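Local coordinates for protein SusD homolog (Bacteroides thetaiotaomicron VPI-5482, PDB 3IHV) that probably binds sugars at the outer membrane, as a SusD-family partner in glycan capture and uptake by this gut bacterium, at residues E160-L171 / V205-V214. Numbering follows the deposited sequence.
Sequences EKVYEYIEDDLL and VYATWAGYPV. With EDO (1,2-ethanediol), chain H.
An antiparallel helix pair from the alpha-helical, TPR-like scaffold of the SusD family brings Y163 against W209, where helix 159-176 packs on the C-terminal end of helix 195-210. The short segments run at 165° to each other with axes 11.0 Å apart, a spacing filled by large side chains. Y163 and W209 overlap head to tail as an offset stack: the phenol ring and the five-membered ring of the indole have centroids 4.5 Å apart and planes 17° apart. The slip lets each CB sit over the other's ring, Y163 CB 3.3 Å from the centroid of the indole six-membered ring and W209 CB 4.0 Å from that of the phenol. The indole is swung opposite its own backbone nitrogen (chi1 -166°), which carries it across helix 159-176, its CH2 meeting E167 OE1. V205 CG1 lies at the phenol edge, 3.6 Å from Y163 CD1, and its CG2 touches L170 CD1. At the loop end V214 CG1 rests on E160 CG. An alanine in place of W209 would probably uncover one face of Y163 and deprive K219 of its cation-pi partner. Beyond the stack, Y206 OH donates to the anti lone pair of E167 OE2 at 2.6 Å, the carboxylate standing nearly perpendicular to the Y206 ring. An ethanediol, probably left from crystallisation, gives the same oxygen a second bond and also binds K219 NZ. The chemistry thus divides: interlocked aromatics and aliphatics join the helices inside, while a carboxylate gripped by the Y206 hydroxyl ties them where E167 is partly exposed.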
loop_
_atom_site.group_PDB
_atom_site.type_symbol
_atom_site.label_atom_id
_atom_site.label_comp_id
_atom_site.label_asym_id
_atom_site.label_seq_id
_atom_site.Cartn_x
_atom_site.Cartn_y
_atom_site.Cartn_z
ATOM N N GLU A 160 17.469 11.227 -7.000
ATOM C CA GLU A 160 18.462 10.197 -7.269
ATOM C C GLU A 160 19.296 9.906 -6.034
ATOM O O GLU A 160 19.617 8.745 -5.766
ATOM C CB GLU A 160 19.456 10.643 -8.354
ATOM C CG GLU A 160 18.901 10.746 -9.704
ATOM C CD GLU A 160 18.292 12.103 -10.063
ATOM O OE1 GLU A 160 18.011 12.905 -9.159
ATOM O OE2 GLU A 160 18.094 12.331 -11.299
ATOM N N LYS A 161 19.618 10.951 -5.273
ATOM C CA LYS A 161 20.391 10.787 -4.055
ATOM C C LYS A 161 19.538 10.164 -2.964
ATOM O O LYS A 161 20.066 9.407 -2.184
ATOM C CB LYS A 161 20.984 12.110 -3.560
ATOM C CG LYS A 161 21.997 12.734 -4.496
ATOM C CD LYS A 161 23.100 11.763 -4.953
ATOM C CE LYS A 161 24.002 11.261 -3.826
ATOM N NZ LYS A 161 24.969 10.199 -4.348
ATOM N N VAL A 162 18.244 10.485 -2.888
ATOM C CA VAL A 162 17.386 9.840 -1.898
ATOM C C VAL A 162 17.252 8.349 -2.269
ATOM O O VAL A 162 17.304 7.473 -1.379
ATOM C CB VAL A 162 16.040 10.537 -1.797
ATOM C CG1 VAL A 162 15.147 9.846 -0.776
ATOM C CG2 VAL A 162 16.253 12.036 -1.428
ATOM N N TYR A 163 17.106 8.040 -3.568
ATOM C CA TYR A 163 17.037 6.650 -4.003
ATOM C C TYR A 163 18.312 5.891 -3.643
ATOM O O TYR A 163 18.268 4.743 -3.209
ATOM C CB TYR A 163 16.678 6.482 -5.500
ATOM C CG TYR A 163 15.173 6.441 -5.756
ATOM C CD1 TYR A 163 14.427 5.323 -5.369
ATOM C CD2 TYR A 163 14.482 7.504 -6.347
ATOM C CE1 TYR A 163 13.085 5.263 -5.560
ATOM C CE2 TYR A 163 13.140 7.428 -6.587
ATOM C CZ TYR A 163 12.423 6.307 -6.189
ATOM O OH TYR A 163 11.066 6.196 -6.331
ATOM N N GLU A 164 19.459 6.499 -3.855
ATOM C CA GLU A 164 20.700 5.850 -3.483
ATOM C C GLU A 164 20.771 5.551 -1.975
ATOM O O GLU A 164 21.271 4.501 -1.563
ATOM C CB GLU A 164 21.834 6.742 -3.975
ATOM C CG GLU A 164 23.190 6.277 -3.638
ATOM C CD GLU A 164 24.242 7.146 -4.297
ATOM O OE1 GLU A 164 25.391 7.170 -3.796
ATOM O OE2 GLU A 164 23.886 7.826 -5.294
ATOM N N TYR A 165 20.257 6.465 -1.163
ATOM C CA TYR A 165 20.223 6.283 0.286
ATOM C C TYR A 165 19.286 5.120 0.651
ATOM O O TYR A 165 19.657 4.243 1.429
ATOM C CB TYR A 165 19.776 7.581 0.923
ATOM C CG TYR A 165 19.951 7.629 2.405
ATOM C CD1 TYR A 165 21.158 8.015 2.970
ATOM C CD2 TYR A 165 18.927 7.294 3.238
ATOM C CE1 TYR A 165 21.317 8.042 4.352
ATOM C CE2 TYR A 165 19.069 7.340 4.601
ATOM C CZ TYR A 165 20.246 7.724 5.151
ATOM O OH TYR A 165 20.344 7.767 6.520
ATOM N N ILE A 166 18.096 5.079 0.042
ATOM C CA ILE A 166 17.158 3.964 0.265
ATOM C C ILE A 166 17.823 2.620 -0.141
ATOM O O ILE A 166 17.758 1.640 0.571
ATOM C CB ILE A 166 15.892 4.153 -0.583
ATOM C CG1 ILE A 166 15.143 5.396 -0.102
ATOM C CG2 ILE A 166 14.998 2.878 -0.565
ATOM C CD1 ILE A 166 14.135 5.909 -1.108
ATOM N N GLU A 167 18.505 2.643 -1.273
ATOM C CA GLU A 167 19.147 1.470 -1.841
ATOM C C GLU A 167 20.195 0.932 -0.908
ATOM O O GLU A 167 20.241 -0.288 -0.666
ATOM C CB GLU A 167 19.782 1.828 -3.160
ATOM C CG GLU A 167 20.561 0.686 -3.773
ATOM C CD GLU A 167 21.321 1.084 -5.065
ATOM O OE1 GLU A 167 21.821 2.222 -5.198
ATOM O OE2 GLU A 167 21.458 0.218 -5.934
ATOM N N ASP A 168 21.017 1.812 -0.352
ATOM C CA ASP A 168 22.045 1.363 0.594
ATOM C C ASP A 168 21.390 0.715 1.812
ATOM O O ASP A 168 21.863 -0.326 2.326
ATOM C CB ASP A 168 22.932 2.528 1.028
ATOM C CG ASP A 168 23.882 2.962 -0.064
ATOM O OD1 ASP A 168 24.095 2.169 -1.000
ATOM O OD2 ASP A 168 24.395 4.096 0.011
ATOM N N ASP A 169 20.341 1.351 2.300
ATOM C CA ASP A 169 19.604 0.794 3.452
ATOM C C ASP A 169 19.032 -0.613 3.157
ATOM O O ASP A 169 19.202 -1.577 3.949
ATOM C CB ASP A 169 18.473 1.716 3.909
ATOM C CG ASP A 169 18.915 2.806 4.881
ATOM O OD1 ASP A 169 20.046 2.738 5.433
ATOM O OD2 ASP A 169 18.121 3.761 5.105
ATOM N N LEU A 170 18.340 -0.749 2.020
ATOM C CA LEU A 170 17.724 -2.031 1.694
ATOM C C LEU A 170 18.772 -3.090 1.346
ATOM O O LEU A 170 18.592 -4.277 1.679
ATOM C CB LEU A 170 16.678 -1.881 0.578
ATOM C CG LEU A 170 15.499 -1.028 1.017
ATOM C CD1 LEU A 170 14.566 -0.714 -0.174
ATOM C CD2 LEU A 170 14.726 -1.718 2.120
ATOM N N LEU A 171 19.852 -2.694 0.667
ATOM C CA LEU A 171 20.919 -3.650 0.349
ATOM C C LEU A 171 21.522 -4.242 1.624
ATOM O O LEU A 171 21.783 -5.461 1.671
ATOM C CB LEU A 171 22.019 -3.062 -0.558
ATOM C CG LEU A 171 21.668 -2.870 -2.022
ATOM C CD1 LEU A 171 22.825 -2.093 -2.749
ATOM C CD2 LEU A 171 21.414 -4.230 -2.694
ATOM N N VAL A 205 11.368 -0.433 -5.323
ATOM C CA VAL A 205 12.161 0.810 -5.341
ATOM C C VAL A 205 12.876 0.959 -6.640
ATOM O O VAL A 205 12.804 2.012 -7.269
ATOM C CB VAL A 205 13.156 0.802 -4.141
ATOM C CG1 VAL A 205 14.281 1.872 -4.294
ATOM C CG2 VAL A 205 12.389 0.907 -2.810
ATOM N N TYR A 206 13.571 -0.092 -7.094
ATOM C CA TYR A 206 14.240 0.003 -8.375
ATOM C C TYR A 206 13.280 0.216 -9.533
ATOM O O TYR A 206 13.581 1.006 -10.435
ATOM C CB TYR A 206 15.072 -1.241 -8.684
ATOM C CG TYR A 206 16.360 -1.406 -7.887
ATOM C CD1 TYR A 206 17.293 -0.368 -7.811
ATOM C CD2 TYR A 206 16.731 -2.636 -7.408
ATOM C CE1 TYR A 206 18.499 -0.529 -7.101
ATOM C CE2 TYR A 206 17.946 -2.831 -6.752
ATOM C CZ TYR A 206 18.842 -1.784 -6.633
ATOM O OH TYR A 206 20.039 -1.964 -5.967
ATOM N N ALA A 207 12.153 -0.495 -9.533
ATOM C CA ALA A 207 11.169 -0.322 -10.622
ATOM C C ALA A 207 10.663 1.135 -10.680
ATOM O O ALA A 207 10.499 1.697 -11.759
ATOM C CB ALA A 207 9.976 -1.304 -10.427
ATOM N N THR A 208 10.437 1.736 -9.520
ATOM C CA THR A 208 9.891 3.108 -9.444
ATOM C C THR A 208 10.977 4.103 -9.908
ATOM O O THR A 208 10.706 5.027 -10.681
ATOM C CB THR A 208 9.348 3.432 -8.043
ATOM O OG1 THR A 208 8.412 2.406 -7.610
ATOM C CG2 THR A 208 8.697 4.845 -8.016
ATOM N N TRP A 209 12.216 3.883 -9.456
ATOM C CA TRP A 209 13.375 4.676 -9.840
ATOM C C TRP A 209 13.560 4.687 -11.348
ATOM O O TRP A 209 13.952 5.722 -11.932
ATOM C CB TRP A 209 14.593 4.088 -9.139
ATOM C CG TRP A 209 15.836 4.865 -9.087
ATOM C CD1 TRP A 209 16.218 5.964 -9.826
ATOM C CD2 TRP A 209 16.958 4.509 -8.298
ATOM N NE1 TRP A 209 17.491 6.358 -9.463
ATOM C CE2 TRP A 209 17.969 5.462 -8.541
ATOM C CE3 TRP A 209 17.199 3.479 -7.384
ATOM C CZ2 TRP A 209 19.212 5.411 -7.896
ATOM C CZ3 TRP A 209 18.440 3.442 -6.738
ATOM C CH2 TRP A 209 19.413 4.398 -7.001
ATOM N N ALA A 210 13.249 3.552 -11.998
ATOM C CA ALA A 210 13.301 3.426 -13.446
ATOM C C ALA A 210 12.173 4.169 -14.162
ATOM O O ALA A 210 12.303 4.496 -15.338
ATOM C CB ALA A 210 13.254 1.943 -13.851
ATOM N N GLY A 211 11.069 4.389 -13.464
ATOM C CA GLY A 211 9.923 5.086 -14.018
ATOM C C GLY A 211 9.949 6.565 -13.732
ATOM O O GLY A 211 10.967 7.148 -13.326
ATOM N N TYR A 212 8.810 7.179 -13.948
ATOM C CA TYR A 212 8.676 8.604 -13.729
ATOM C C TYR A 212 8.627 8.889 -12.254
ATOM O O TYR A 212 8.045 8.111 -11.509
ATOM C CB TYR A 212 7.397 9.095 -14.394
ATOM C CG TYR A 212 7.522 9.121 -15.881
ATOM C CD1 TYR A 212 7.191 8.012 -16.652
ATOM C CD2 TYR A 212 8.035 10.240 -16.520
ATOM C CE1 TYR A 212 7.306 8.038 -18.021
ATOM C CE2 TYR A 212 8.179 10.267 -17.900
ATOM C CZ TYR A 212 7.810 9.169 -18.633
ATOM O OH TYR A 212 7.935 9.223 -19.999
ATOM N N PRO A 213 9.207 10.022 -11.811
ATOM C CA PRO A 213 9.875 11.057 -12.598
ATOM C C PRO A 213 11.378 10.929 -12.855
ATOM O O PRO A 213 11.902 11.640 -13.735
ATOM C CB PRO A 213 9.629 12.320 -11.742
ATOM C CG PRO A 213 9.701 11.821 -10.351
ATOM C CD PRO A 213 9.032 10.447 -10.413
ATOM N N VAL A 214 12.082 10.062 -12.142
ATOM C CA VAL A 214 13.552 9.984 -12.272
ATOM C C VAL A 214 13.994 9.380 -13.596
ATOM O O VAL A 214 14.923 9.895 -14.275
ATOM C CB VAL A 214 14.162 9.274 -11.045
ATOM C CG1 VAL A 214 15.663 9.224 -11.225
ATOM C CG2 VAL A 214 13.785 10.031 -9.751
HETATM C C1 EDO H . 23.023 -1.627 -8.931
HETATM O O1 EDO H . 23.990 -0.948 -9.742
HETATM C C2 EDO H . 21.722 -0.900 -9.147
HETATM O O2 EDO H . 21.834 0.343 -8.479
#